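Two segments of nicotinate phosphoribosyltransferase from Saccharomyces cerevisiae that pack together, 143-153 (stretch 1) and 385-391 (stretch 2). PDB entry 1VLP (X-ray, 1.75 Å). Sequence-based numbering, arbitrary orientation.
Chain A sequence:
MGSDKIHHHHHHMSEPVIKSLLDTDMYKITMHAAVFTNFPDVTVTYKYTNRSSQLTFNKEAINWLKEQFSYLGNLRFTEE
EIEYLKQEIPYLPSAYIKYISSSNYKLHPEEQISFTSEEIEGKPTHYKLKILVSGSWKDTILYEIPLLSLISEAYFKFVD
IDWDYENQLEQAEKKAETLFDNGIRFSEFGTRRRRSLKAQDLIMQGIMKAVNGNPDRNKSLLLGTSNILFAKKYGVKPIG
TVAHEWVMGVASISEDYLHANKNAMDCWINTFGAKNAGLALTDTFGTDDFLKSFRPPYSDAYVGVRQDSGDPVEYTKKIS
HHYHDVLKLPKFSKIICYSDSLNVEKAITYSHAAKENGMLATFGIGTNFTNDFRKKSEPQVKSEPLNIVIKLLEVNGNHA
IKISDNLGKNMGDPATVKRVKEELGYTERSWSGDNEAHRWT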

ATOM      1  N   TYR A 143     -11.437  -1.092  -2.348  1.00  3.69           N
ATOM      2  CA  TYR A 143     -11.422  -0.085  -3.463  1.00  4.95           C
ATOM      3  C   TYR A 143     -10.159   0.720  -3.631  1.00  3.88           C
ATOM      4  O   TYR A 143      -9.832   1.076  -4.767  1.00  5.58           O
ATOM      5  CB  TYR A 143     -12.570   0.890  -3.303  1.00  4.26           C
ATOM      6  CG  TYR A 143     -13.907   0.319  -3.641  1.00  2.00           C
ATOM      7  CD1 TYR A 143     -14.289   0.140  -4.965  1.00  4.55           C
ATOM      8  CD2 TYR A 143     -14.827  -0.031  -2.633  1.00  5.17           C
ATOM      9  CE1 TYR A 143     -15.545  -0.327  -5.282  1.00  9.73           C
ATOM     10  CE2 TYR A 143     -16.070  -0.518  -2.946  1.00  7.69           C
ATOM     11  CZ  TYR A 143     -16.428  -0.669  -4.272  1.00  5.85           C
ATOM     12  OH  TYR A 143     -17.678  -1.153  -4.594  1.00  5.13           O
ATOM     13  N   GLU A 144      -9.470   1.032  -2.525  1.00  4.99           N
ATOM     14  CA  GLU A 144      -8.316   1.958  -2.573  1.00  6.57           C
ATOM     15  C   GLU A 144      -7.382   1.690  -3.791  1.00  4.02           C
ATOM     16  O   GLU A 144      -7.165   2.572  -4.652  1.00  4.13           O
ATOM     17  CB  GLU A 144      -7.520   1.886  -1.270  1.00  8.04           C
ATOM     18  CG  GLU A 144      -6.337   2.843  -1.210  1.00 10.51           C
ATOM     19  CD  GLU A 144      -5.248   2.451  -0.196  1.00 10.36           C
ATOM     20  OE1 GLU A 144      -5.343   1.411   0.526  1.00 14.40           O
ATOM     21  OE2 GLU A 144      -4.283   3.231  -0.096  1.00 12.04           O
ATOM     22  N   ILE A 145      -6.848   0.488  -3.889  1.00  3.85           N
ATOM     23  CA  ILE A 145      -5.804   0.209  -4.876  1.00  4.85           C
ATOM     24  C   ILE A 145      -6.302   0.261  -6.294  1.00  5.83           C
ATOM     25  O   ILE A 145      -5.736   1.018  -7.091  1.00  3.60           O
ATOM     26  CB  ILE A 145      -5.139  -1.151  -4.624  1.00  6.27           C
ATOM     27  CG1 ILE A 145      -4.734  -1.197  -3.170  1.00  8.76           C
ATOM     28  CG2 ILE A 145      -3.921  -1.404  -5.548  1.00  7.36           C
ATOM     29  CD1 ILE A 145      -3.824  -0.356  -2.777  1.00 20.61           C
ATOM     30  N   PRO A 146      -7.334  -0.535  -6.639  1.00  3.87           N
ATOM     31  CA  PRO A 146      -7.806  -0.463  -8.031  1.00  5.11           C
ATOM     32  C   PRO A 146      -8.263   0.938  -8.418  1.00  3.97           C
ATOM     33  O   PRO A 146      -8.059   1.357  -9.542  1.00  2.14           O
ATOM     34  CB  PRO A 146      -8.921  -1.517  -8.110  1.00  4.92           C
ATOM     35  CG  PRO A 146      -9.275  -1.826  -6.673  1.00  8.51           C
ATOM     36  CD  PRO A 146      -8.075  -1.545  -5.850  1.00  8.91           C
ATOM     37  N   LEU A 147      -8.902   1.692  -7.522  1.00  2.81           N
ATOM     38  CA  LEU A 147      -9.316   3.045  -7.909  1.00  2.59           C
ATOM     39  C   LEU A 147      -8.104   3.913  -8.236  1.00  2.40           C
ATOM     40  O   LEU A 147      -8.096   4.631  -9.226  1.00  2.05           O
ATOM     41  CB  LEU A 147     -10.142   3.695  -6.810  1.00  4.12           C
ATOM     42  CG  LEU A 147     -11.516   3.091  -6.608  1.00  3.99           C
ATOM     43  CD1 LEU A 147     -12.288   3.906  -5.597  1.00  3.59           C
ATOM     44  CD2 LEU A 147     -12.323   2.948  -7.899  1.00  7.29           C
ATOM     45  N   LEU A 148      -7.101   3.934  -7.344  1.00  3.85           N
ATOM     46  CA  LEU A 148      -5.846   4.650  -7.626  1.00  2.39           C
ATOM     47  C   LEU A 148      -5.190   4.228  -8.924  1.00  5.55           C
ATOM     48  O   LEU A 148      -4.804   5.101  -9.722  1.00  3.79           O
ATOM     49  CB  LEU A 148      -4.897   4.526  -6.465  1.00  4.19           C
ATOM     50  CG  LEU A 148      -5.297   5.288  -5.209  1.00  5.00           C
ATOM     51  CD1 LEU A 148      -4.352   4.844  -4.064  1.00  5.79           C
ATOM     52  CD2 LEU A 148      -5.294   6.798  -5.458  1.00  4.76           C
ATOM     53  N   SER A 149      -5.092   2.907  -9.123  1.00  2.70           N
ATOM     54  CA  SER A 149      -4.490   2.313 -10.364  1.00  3.39           C
ATOM     55  C   SER A 149      -5.255   2.775 -11.595  1.00  2.00           C
ATOM     56  O   SER A 149      -4.662   3.168 -12.620  1.00  2.00           O
ATOM     57  CB  SER A 149      -4.465   0.784 -10.323  1.00  5.02           C
ATOM     58  OG  SER A 149      -3.663   0.297  -9.238  1.00 14.13           O
ATOM     59  N   LEU A 150      -6.583   2.838 -11.475  1.00  3.86           N
ATOM     60  CA  LEU A 150      -7.393   3.316 -12.586  1.00  2.29           C
ATOM     61  C   LEU A 150      -7.259   4.817 -12.889  1.00  3.94           C
ATOM     62  O   LEU A 150      -7.204   5.231 -14.079  1.00  2.00           O
ATOM     63  CB  LEU A 150      -8.864   2.977 -12.364  1.00  4.53           C
ATOM     64  CG  LEU A 150      -9.259   1.513 -12.690  1.00  3.19           C
ATOM     65  CD1 LEU A 150     -10.678   1.240 -12.105  1.00  2.81           C
ATOM     66  CD2 LEU A 150      -9.140   1.152 -14.169  1.00  6.03           C
ATOM     67  N   ILE A 151      -7.254   5.624 -11.833  1.00  2.00           N
ATOM     68  CA  ILE A 151      -7.167   7.083 -11.962  1.00  2.00           C
ATOM     69  C   ILE A 151      -5.819   7.438 -12.604  1.00  2.00           C
ATOM     70  O   ILE A 151      -5.763   8.249 -13.562  1.00  2.33           O
ATOM     71  CB  ILE A 151      -7.370   7.777 -10.599  1.00  2.42           C
ATOM     72  CG1 ILE A 151      -8.802   7.553 -10.087  1.00  2.65           C
ATOM     73  CG2 ILE A 151      -7.132   9.254 -10.678  1.00  2.31           C
ATOM     74  CD1 ILE A 151      -8.956   7.792  -8.642  1.00  7.14           C
ATOM     75  N   SER A 152      -4.732   6.834 -12.117  1.00  2.94           N
ATOM     76  CA  SER A 152      -3.404   7.048 -12.731  1.00  2.63           C
ATOM     77  C   SER A 152      -3.427   6.641 -14.205  1.00  3.31           C
ATOM     78  O   SER A 152      -3.000   7.409 -15.073  1.00  3.44           O
ATOM     79  CB  SER A 152      -2.350   6.248 -11.976  1.00  3.27           C
ATOM     80  OG  SER A 152      -1.046   6.531 -12.368  1.00  6.13           O
ATOM     81  N   GLU A 153      -3.927   5.435 -14.480  1.00  4.42           N
ATOM     82  CA  GLU A 153      -3.994   4.977 -15.874  1.00  4.47           C
ATOM     83  C   GLU A 153      -4.794   5.932 -16.783  1.00  3.83           C
ATOM     84  O   GLU A 153      -4.346   6.261 -17.857  1.00  6.39           O
ATOM     85  CB  GLU A 153      -4.487   3.533 -15.938  1.00  5.09           C
ATOM     86  CG  GLU A 153      -4.571   3.031 -17.365  1.00  4.86           C
ATOM     87  CD  GLU A 153      -4.270   1.550 -17.551  1.00  8.01           C
ATOM     88  OE1 GLU A 153      -3.882   0.831 -16.602  1.00  5.51           O
ATOM     89  OE2 GLU A 153      -4.420   1.107 -18.702  1.00  7.68           O
ATOM     90  N   PRO A 385       4.616  11.805 -12.164  1.00  5.76           N
ATOM     91  CA  PRO A 385       3.421  11.029 -11.728  1.00  8.50           C
ATOM     92  C   PRO A 385       2.333  11.865 -11.076  1.00  7.21           C
ATOM     93  O   PRO A 385       2.576  12.987 -10.588  1.00  6.78           O
ATOM     94  CB  PRO A 385       3.970  10.080 -10.649  1.00 12.58           C
ATOM     95  CG  PRO A 385       5.385   9.997 -10.895  1.00 14.71           C
ATOM     96  CD  PRO A 385       5.771  11.398 -11.362  1.00  7.01           C
ATOM     97  N   LEU A 386       1.131  11.326 -11.091  1.00  5.54           N
ATOM     98  CA  LEU A 386       0.015  11.905 -10.369  1.00  7.29           C
ATOM     99  C   LEU A 386       0.152  11.483  -8.919  1.00  9.26           C
ATOM    100  O   LEU A 386       0.216  10.280  -8.654  1.00 12.48           O
ATOM    101  CB  LEU A 386      -1.273  11.345 -10.991  1.00  9.83           C
ATOM    102  CG  LEU A 386      -2.598  11.946 -10.636  1.00 13.80           C
ATOM    103  CD1 LEU A 386      -2.644  13.425 -11.053  1.00 10.77           C
ATOM    104  CD2 LEU A 386      -3.699  11.130 -11.332  1.00  9.78           C
ATOM    105  N   ASN A 387       0.216  12.458  -8.003  1.00  6.90           N
ATOM    106  CA  ASN A 387       0.359  12.226  -6.549  1.00  8.60           C
ATOM    107  C   ASN A 387      -1.036  12.200  -5.919  1.00  3.98           C
ATOM    108  O   ASN A 387      -1.488  13.223  -5.345  1.00  7.34           O
ATOM    109  CB  ASN A 387       1.188  13.335  -5.927  1.00 11.13           C
ATOM    110  CG  ASN A 387       1.476  13.144  -4.401  1.00 15.20           C
ATOM    111  OD1 ASN A 387       1.015  12.191  -3.755  1.00 16.95           O
ATOM    112  ND2 ASN A 387       2.227  14.087  -3.832  1.00 18.47           N
ATOM    113  N   ILE A 388      -1.675  11.046  -6.033  1.00  5.97           N
ATOM    114  CA  ILE A 388      -3.033  10.840  -5.506  1.00  5.03           C
ATOM    115  C   ILE A 388      -3.043   9.778  -4.399  1.00  4.63           C
ATOM    116  O   ILE A 388      -2.251   8.819  -4.383  1.00  5.55           O
ATOM    117  CB  ILE A 388      -4.034  10.449  -6.609  1.00  5.22           C
ATOM    118  CG1 ILE A 388      -3.459   9.286  -7.465  1.00  5.21           C
ATOM    119  CG2 ILE A 388      -4.333  11.703  -7.471  1.00  8.04           C
ATOM    120  CD1 ILE A 388      -4.391   8.653  -8.452  1.00  8.95           C
ATOM    121  N   VAL A 389      -4.000   9.956  -3.494  1.00  3.94           N
ATOM    122  CA  VAL A 389      -4.235   9.003  -2.400  1.00  3.28           C
ATOM    123  C   VAL A 389      -5.718   8.820  -2.179  1.00  4.23           C
ATOM    124  O   VAL A 389      -6.493   9.651  -2.625  1.00  4.54           O
ATOM    125  CB  VAL A 389      -3.606   9.462  -1.096  1.00  4.51           C
ATOM    126  CG1 VAL A 389      -2.099   9.610  -1.268  1.00  8.68           C
ATOM    127  CG2 VAL A 389      -4.218  10.725  -0.587  1.00  8.46           C
ATOM    128  N   ILE A 390      -6.084   7.695  -1.584  1.00  4.43           N
ATOM    129  CA  ILE A 390      -7.464   7.438  -1.141  1.00  6.24           C
ATOM    130  C   ILE A 390      -7.274   6.970   0.298  1.00  5.25           C
ATOM    131  O   ILE A 390      -6.701   5.930   0.550  1.00  6.99           O
ATOM    132  CB  ILE A 390      -8.219   6.415  -2.025  1.00  7.91           C
ATOM    133  CG1 ILE A 390      -8.571   7.039  -3.344  1.00  5.73           C
ATOM    134  CG2 ILE A 390      -9.491   5.915  -1.333  1.00  6.26           C
ATOM    135  CD1 ILE A 390      -9.125   6.063  -4.359  1.00  6.53           C
ATOM    136  N   LYS A 391      -7.650   7.842   1.230  1.00  3.90           N
ATOM    137  CA  LYS A 391      -7.330   7.737   2.651  1.00  7.79           C
ATOM    138  C   LYS A 391      -8.576   7.497   3.512  1.00  4.67           C
ATOM    139  O   LYS A 391      -9.626   8.031   3.203  1.00  3.98           O
ATOM    140  CB  LYS A 391      -6.739   9.067   3.116  1.00 10.39           C
ATOM    141  CG  LYS A 391      -7.707  10.294   3.015  1.00 18.64           C
ATOM    142  CD  LYS A 391      -6.986  11.673   3.047  1.00 15.56           C
ATOM    143  CE  LYS A 391      -7.981  12.839   3.142  1.00 15.65           C
ATOM    144  NZ  LYS A 391      -7.275  14.024   3.742  1.00 25.18           N
TER
HETATM  145  O   HOH W   1      -3.848   6.026  -0.754  1.00  2.00           O
HETATM  146  O   HOH W   2       0.431   8.477 -11.223  1.00  2.00           O

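What fills the space between helix and strand? Aliphatic side chains do, as the two segments run nearly antiparallel, their axes 8.5 Å apart at closest approach. Leu148 CD2 lies 3.6 Å from Ile388 CD1 and 3.9 Å from Ile390 CG1, so one leucine methyl touches the side chains of two strand residues. Ile151 CG2 meets the same Ile388 CD1 at 3.6 Å and Leu386 CD2 at 4.0 Å, while Leu147 CB packs against Ile390 CD1 at 3.6 Å.

How do the backbones present these groups? Leu147, Leu148 and Ile151 lie on one face of the helix, their CA-to-CB bonds pointing toward the other stretch. The alternation of the strand sends Ile388 and Ile390 toward the helix and Val389 and Lys391 away, leaving lysine's charged chain free of the apolar layer. Ile390 has the largest area covered, 115 Å² of the 412 Å² buried in all.

Does any polar link cross the contact? No direct hydrogen bond does, but two waters bridge it. Water 1 donates to Glu144 OE2 (2.9 Å) and accepts from Ile390 N (2.9 Å); water 2 donates to Ser152 OG (2.7 Å) and accepts from Leu386 N (2.9 Å). Carboxylate and hydroxyl thus serve, through water, backbone amides that purely aliphatic side chains could not.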